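Side-chain contacts in hypothetical protein, similar to alpha-acetolactate decarboxylase (Staphylococcus aureus subsp. aureus, PDB 1XV2), which probably catalyses the zinc-dependent decarboxylation of acetolactate to acetoin: residues L93-D96 against D97-Q101; Q101-N104 against E105-S108. All coordinates share one frame; numbering follows the deposited sequence.

Interaction 1 of 2, residues L93-D96 against D97-Q101; sequences LSQD and DVFAQ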
loop_
_atom_site.group_PDB
_atom_site.type_symbol
_atom_site.label_atom_id
_atom_site.label_comp_id
_atom_site.label_asym_id
_atom_site.label_seq_id
_atom_site.Cartn_x
_atom_site.Cartn_y
_atom_site.Cartn_z
ATOM N N LEU A 93 17.726 -1.160 -28.319
ATOM C CA LEU A 93 16.938 -2.200 -27.657
ATOM C C LEU A 93 15.448 -1.871 -27.626
ATOM O O LEU A 93 15.050 -0.701 -27.598
ATOM C CB LEU A 93 17.423 -2.412 -26.220
ATOM C CG LEU A 93 18.849 -2.920 -25.997
ATOM C CD1 LEU A 93 19.100 -3.053 -24.501
ATOM C CD2 LEU A 93 19.045 -4.265 -26.697
ATOM N N SER A 94 14.634 -2.922 -27.621
ATOM C CA SER A 94 13.182 -2.795 -27.586
ATOM C C SER A 94 12.723 -2.490 -26.167
ATOM O O SER A 94 13.502 -2.605 -25.222
ATOM C CB SER A 94 12.538 -4.102 -28.041
ATOM O OG SER A 94 12.881 -5.151 -27.154
ATOM N N GLN A 95 11.455 -2.113 -26.021
ATOM C CA GLN A 95 10.913 -1.817 -24.705
ATOM C C GLN A 95 11.052 -3.041 -23.794
ATOM O O GLN A 95 11.554 -2.931 -22.674
ATOM C CB GLN A 95 9.443 -1.392 -24.813
ATOM C CG GLN A 95 8.684 -1.482 -23.501
ATOM C CD GLN A 95 7.345 -0.767 -23.536
ATOM O OE1 GLN A 95 7.271 0.448 -23.351
ATOM N NE2 GLN A 95 6.279 -1.519 -23.782
ATOM N N ASP A 96 10.622 -4.203 -24.278
ATOM C CA ASP A 96 10.716 -5.435 -23.491
ATOM C C ASP A 96 12.140 -5.712 -23.020
ATOM O O ASP A 96 12.358 -6.098 -21.868
ATOM C CB ASP A 96 10.243 -6.646 -24.300
ATOM C CG ASP A 96 8.758 -6.627 -24.573
ATOM O OD1 ASP A 96 8.003 -6.079 -23.746
ATOM O OD2 ASP A 96 8.345 -7.180 -25.615
ATOM N N ASP A 97 13.104 -5.530 -23.918
ATOM C CA ASP A 97 14.504 -5.778 -23.590
ATOM C C ASP A 97 15.044 -4.749 -22.604
ATOM O O ASP A 97 15.925 -5.056 -21.800
ATOM C CB ASP A 97 15.360 -5.783 -24.861
ATOM C CG ASP A 97 15.132 -7.021 -25.712
ATOM O OD1 ASP A 97 14.399 -7.929 -25.260
ATOM O OD2 ASP A 97 15.693 -7.093 -26.827
ATOM N N VAL A 98 14.515 -3.529 -22.674
ATOM C CA VAL A 98 14.938 -2.467 -21.768
ATOM C C VAL A 98 14.397 -2.772 -20.381
ATOM O O VAL A 98 15.103 -2.613 -19.391
ATOM C CB VAL A 98 14.426 -1.078 -22.223
ATOM C CG1 VAL A 98 14.632 -0.049 -21.110
ATOM C CG2 VAL A 98 15.172 -0.638 -23.471
ATOM N N PHE A 99 13.144 -3.219 -20.312
ATOM C CA PHE A 99 12.543 -3.553 -19.026
ATOM C C PHE A 99 13.263 -4.751 -18.407
ATOM O O PHE A 99 13.465 -4.808 -17.196
ATOM C CB PHE A 99 11.054 -3.884 -19.178
ATOM C CG PHE A 99 10.172 -2.685 -19.414
ATOM C CD1 PHE A 99 10.552 -1.418 -18.986
ATOM C CD2 PHE A 99 8.927 -2.838 -20.019
ATOM C CE1 PHE A 99 9.705 -0.314 -19.156
ATOM C CE2 PHE A 99 8.069 -1.743 -20.192
ATOM C CZ PHE A 99 8.460 -0.480 -19.759
ATOM N N ALA A 100 13.645 -5.712 -19.241
ATOM C CA ALA A 100 14.342 -6.901 -18.751
ATOM C C ALA A 100 15.667 -6.502 -18.111
ATOM O O ALA A 100 16.106 -7.122 -17.144
ATOM C CB ALA A 100 14.582 -7.885 -19.898
ATOM N N GLN A 101 16.304 -5.468 -18.655
ATOM C CA GLN A 101 17.570 -4.987 -18.111
ATOM C C GLN A 101 17.325 -4.349 -16.746
ATOM O O GLN A 101 18.042 -4.621 -15.780
ATOM C CB GLN A 101 18.210 -3.960 -19.056
ATOM C CG GLN A 101 18.645 -4.537 -20.396
ATOM C CD GLN A 101 19.647 -5.673 -20.242
ATOM O OE1 GLN A 101 20.725 -5.488 -19.680
ATOM N NE2 GLN A 101 19.291 -6.852 -20.739
HETATM O O HOH W 1 15.855 -5.300 -28.590
#
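A chi1 of 63° places Ser-94 OG between its own backbone N and carbonyl carbon, facing the amide of Asp-97. There OG accepts from the backbone of Asp-97, with 3.3 Å between Ser-94 OG and Asp-97 N, a long but fairly straight N-cap bond. On Asp-97, CG lies beside its own backbone N (chi1 -72°), which brings the carboxylate back over the cap; a water bridges the two residues, donating to Asp-97 OD2 at 2.5 Å and accepting from Ser-94 N at 2.8 Å. Gln-95, next after Ser-94, meets Phe-99 one turn further on; its extended chain approaches the CE2 corner of the Phe-99 ring obliquely, with Gln-95 CG 3.4 Å from Phe-99 CE2 and the amide plane only 18° from the ring plane. Phe-99 also stacks on Phe-175, while the amide of Gln-95 makes a weak bond to the carbonyl of Leu-191. On the flank toward the strand, Leu-93 CB rests 4.0 Å from Val-98 CG2. The cap and the water satisfy two amides at the start of helix 95-105, and the acidic side chains of Asp-96 and Asp-97 at this N-terminal end would probably interact favourably with the helix dipole.

Interaction 2 of 2, residues Q101-N104 against E105-S108; sequences QIKN and EMLS
Met-106, a selenomethionine, crosses Ile-102 at about a right angle and lies side by side with Lys-103, the Met-106 and Lys-103 side chains pointing the same way. Its terminal methyl meets the side chains of both: Met-106 CE is 3.9 Å from Ile-102 CG2 and likewise 3.9 Å from Lys-103 CD. The turn at chi3 (64°) folds that methyl back against the last helical turn. Met-106 CG, placed between its backbone N and carbonyl carbon by a chi1 of 62°, sits 3.4 Å from Lys-103 O. The aliphatic part of Lys-103 thus borders the methionine, while its ammonium reaches on to a salt bridge with Glu-109. Glu-105 is bent at chi2 (-52°), with its CG passing 3.4 Å from Gln-101 O; its carboxylate is held by a salt bridge from Lys-86.

Beneath these side chains, Glu-105 N donates to Gln-101 O and Met-106 N to Ile-102 O, each at 2.9 Å. Met-106 then leaves helical backbone angles, and a water donates to both Lys-103 O and Met-106 O, bridging the last turn to the chain beyond it. Ile-102 and Met-106 are buried against Phe-175 and against strands 198-204 and 113-118, and Met-106 also touches Phe-162. The arrangement is that of a helix C-terminus in which the first non-helical residue folds its side chain back onto the final turn, here where helix 95-105 packs on the large antiparallel sheet.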
loop_
_atom_site.group_PDB
_atom_site.type_symbol
_atom_site.label_atom_id
_atom_site.label_comp_id
_atom_site.label_asym_id
_atom_site.label_seq_id
_atom_site.Cartn_x
_atom_site.Cartn_y
_atom_site.Cartn_z
ATOM N N GLN A 101 16.304 -5.468 -18.655
ATOM C CA GLN A 101 17.570 -4.987 -18.111
ATOM C C GLN A 101 17.325 -4.349 -16.746
ATOM O O GLN A 101 18.042 -4.621 -15.780
ATOM C CB GLN A 101 18.210 -3.960 -19.056
ATOM C CG GLN A 101 18.645 -4.537 -20.396
ATOM C CD GLN A 101 19.647 -5.673 -20.242
ATOM O OE1 GLN A 101 20.725 -5.488 -19.680
ATOM N NE2 GLN A 101 19.291 -6.852 -20.739
ATOM N N ILE A 102 16.305 -3.502 -16.673
ATOM C CA ILE A 102 15.964 -2.837 -15.425
ATOM C C ILE A 102 15.600 -3.889 -14.380
ATOM O O ILE A 102 15.971 -3.771 -13.214
ATOM C CB ILE A 102 14.792 -1.846 -15.633
ATOM C CG1 ILE A 102 15.211 -0.777 -16.649
ATOM C CG2 ILE A 102 14.412 -1.191 -14.313
ATOM C CD1 ILE A 102 14.107 0.165 -17.072
ATOM N N LYS A 103 14.892 -4.928 -14.807
ATOM C CA LYS A 103 14.499 -6.003 -13.900
ATOM C C LYS A 103 15.738 -6.712 -13.358
ATOM O O LYS A 103 15.721 -7.261 -12.256
ATOM C CB LYS A 103 13.604 -7.007 -14.631
ATOM C CG LYS A 103 12.233 -6.461 -15.005
ATOM C CD LYS A 103 11.285 -6.451 -13.815
ATOM C CE LYS A 103 10.956 -7.876 -13.384
ATOM N NZ LYS A 103 9.942 -7.934 -12.299
ATOM N N ASN A 104 16.815 -6.689 -14.138
ATOM C CA ASN A 104 18.071 -7.322 -13.741
ATOM C C ASN A 104 18.885 -6.446 -12.796
ATOM O O ASN A 104 19.519 -6.947 -11.867
ATOM C CB ASN A 104 18.926 -7.627 -14.977
ATOM C CG ASN A 104 18.360 -8.752 -15.823
ATOM O OD1 ASN A 104 18.770 -8.943 -16.971
ATOM N ND2 ASN A 104 17.425 -9.512 -15.260
ATOM N N GLU A 105 18.866 -5.139 -13.041
ATOM C CA GLU A 105 19.634 -4.198 -12.236
ATOM C C GLU A 105 18.967 -3.696 -10.956
ATOM O O GLU A 105 19.657 -3.259 -10.036
ATOM C CB GLU A 105 20.057 -3.007 -13.101
ATOM C CG GLU A 105 20.906 -3.403 -14.299
ATOM C CD GLU A 105 22.095 -4.271 -13.906
ATOM O OE1 GLU A 105 22.900 -3.834 -13.056
ATOM O OE2 GLU A 105 22.225 -5.390 -14.448
HETATM N N MSE A 106 17.641 -3.748 -10.888
HETATM C CA MSE A 106 16.953 -3.294 -9.681
HETATM C C MSE A 106 17.318 -4.205 -8.515
HETATM O O MSE A 106 17.718 -5.353 -8.720
HETATM C CB MSE A 106 15.435 -3.303 -9.881
HETATM C CG MSE A 106 14.843 -4.669 -10.171
HETATM SE SE MSE A 106 12.905 -4.652 -10.157
HETATM C CE MSE A 106 12.607 -3.467 -11.645
ATOM N N LEU A 107 17.180 -3.693 -7.295
ATOM C CA LEU A 107 17.501 -4.462 -6.097
ATOM C C LEU A 107 16.594 -5.671 -5.919
ATOM O O LEU A 107 17.045 -6.745 -5.522
ATOM C CB LEU A 107 17.402 -3.577 -4.850
ATOM C CG LEU A 107 17.479 -4.320 -3.510
ATOM C CD1 LEU A 107 18.798 -5.074 -3.407
ATOM C CD2 LEU A 107 17.340 -3.323 -2.365
ATOM N N SER A 108 15.310 -5.493 -6.215
ATOM C CA SER A 108 14.349 -6.575 -6.070
ATOM C C SER A 108 13.010 -6.245 -6.711
ATOM O O SER A 108 12.527 -5.115 -6.621
ATOM C CB SER A 108 14.126 -6.879 -4.591
ATOM O OG SER A 108 13.109 -7.849 -4.428
HETATM O O HOH W 2 16.745 -7.918 -9.261
#

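How the interactions relate
From the N-terminal side, strand 86-94 runs directly into interaction 1, which closes the first turn of helix 95-105; interaction 2 closes its last turn before the chain departs toward strand 113-118. The two are consecutive along the chain, neither nesting nor crossing, and meet at Gln-101, with centres about 11 Å apart. Both ends of the helix are set against the same antiparallel sheet: interaction 1 adjoins strand 187-195, interaction 2 adjoins strand 198-204, and Phe-175 is common to both neighbourhoods. At the far end of 105-108, Leu-107 packs on Val-220 of the second subunit, and Ser-108 packs on Phe-219 and hydrogen-bonds through OG to Val-220 O of that subunit, linking this exit to the dimer interface.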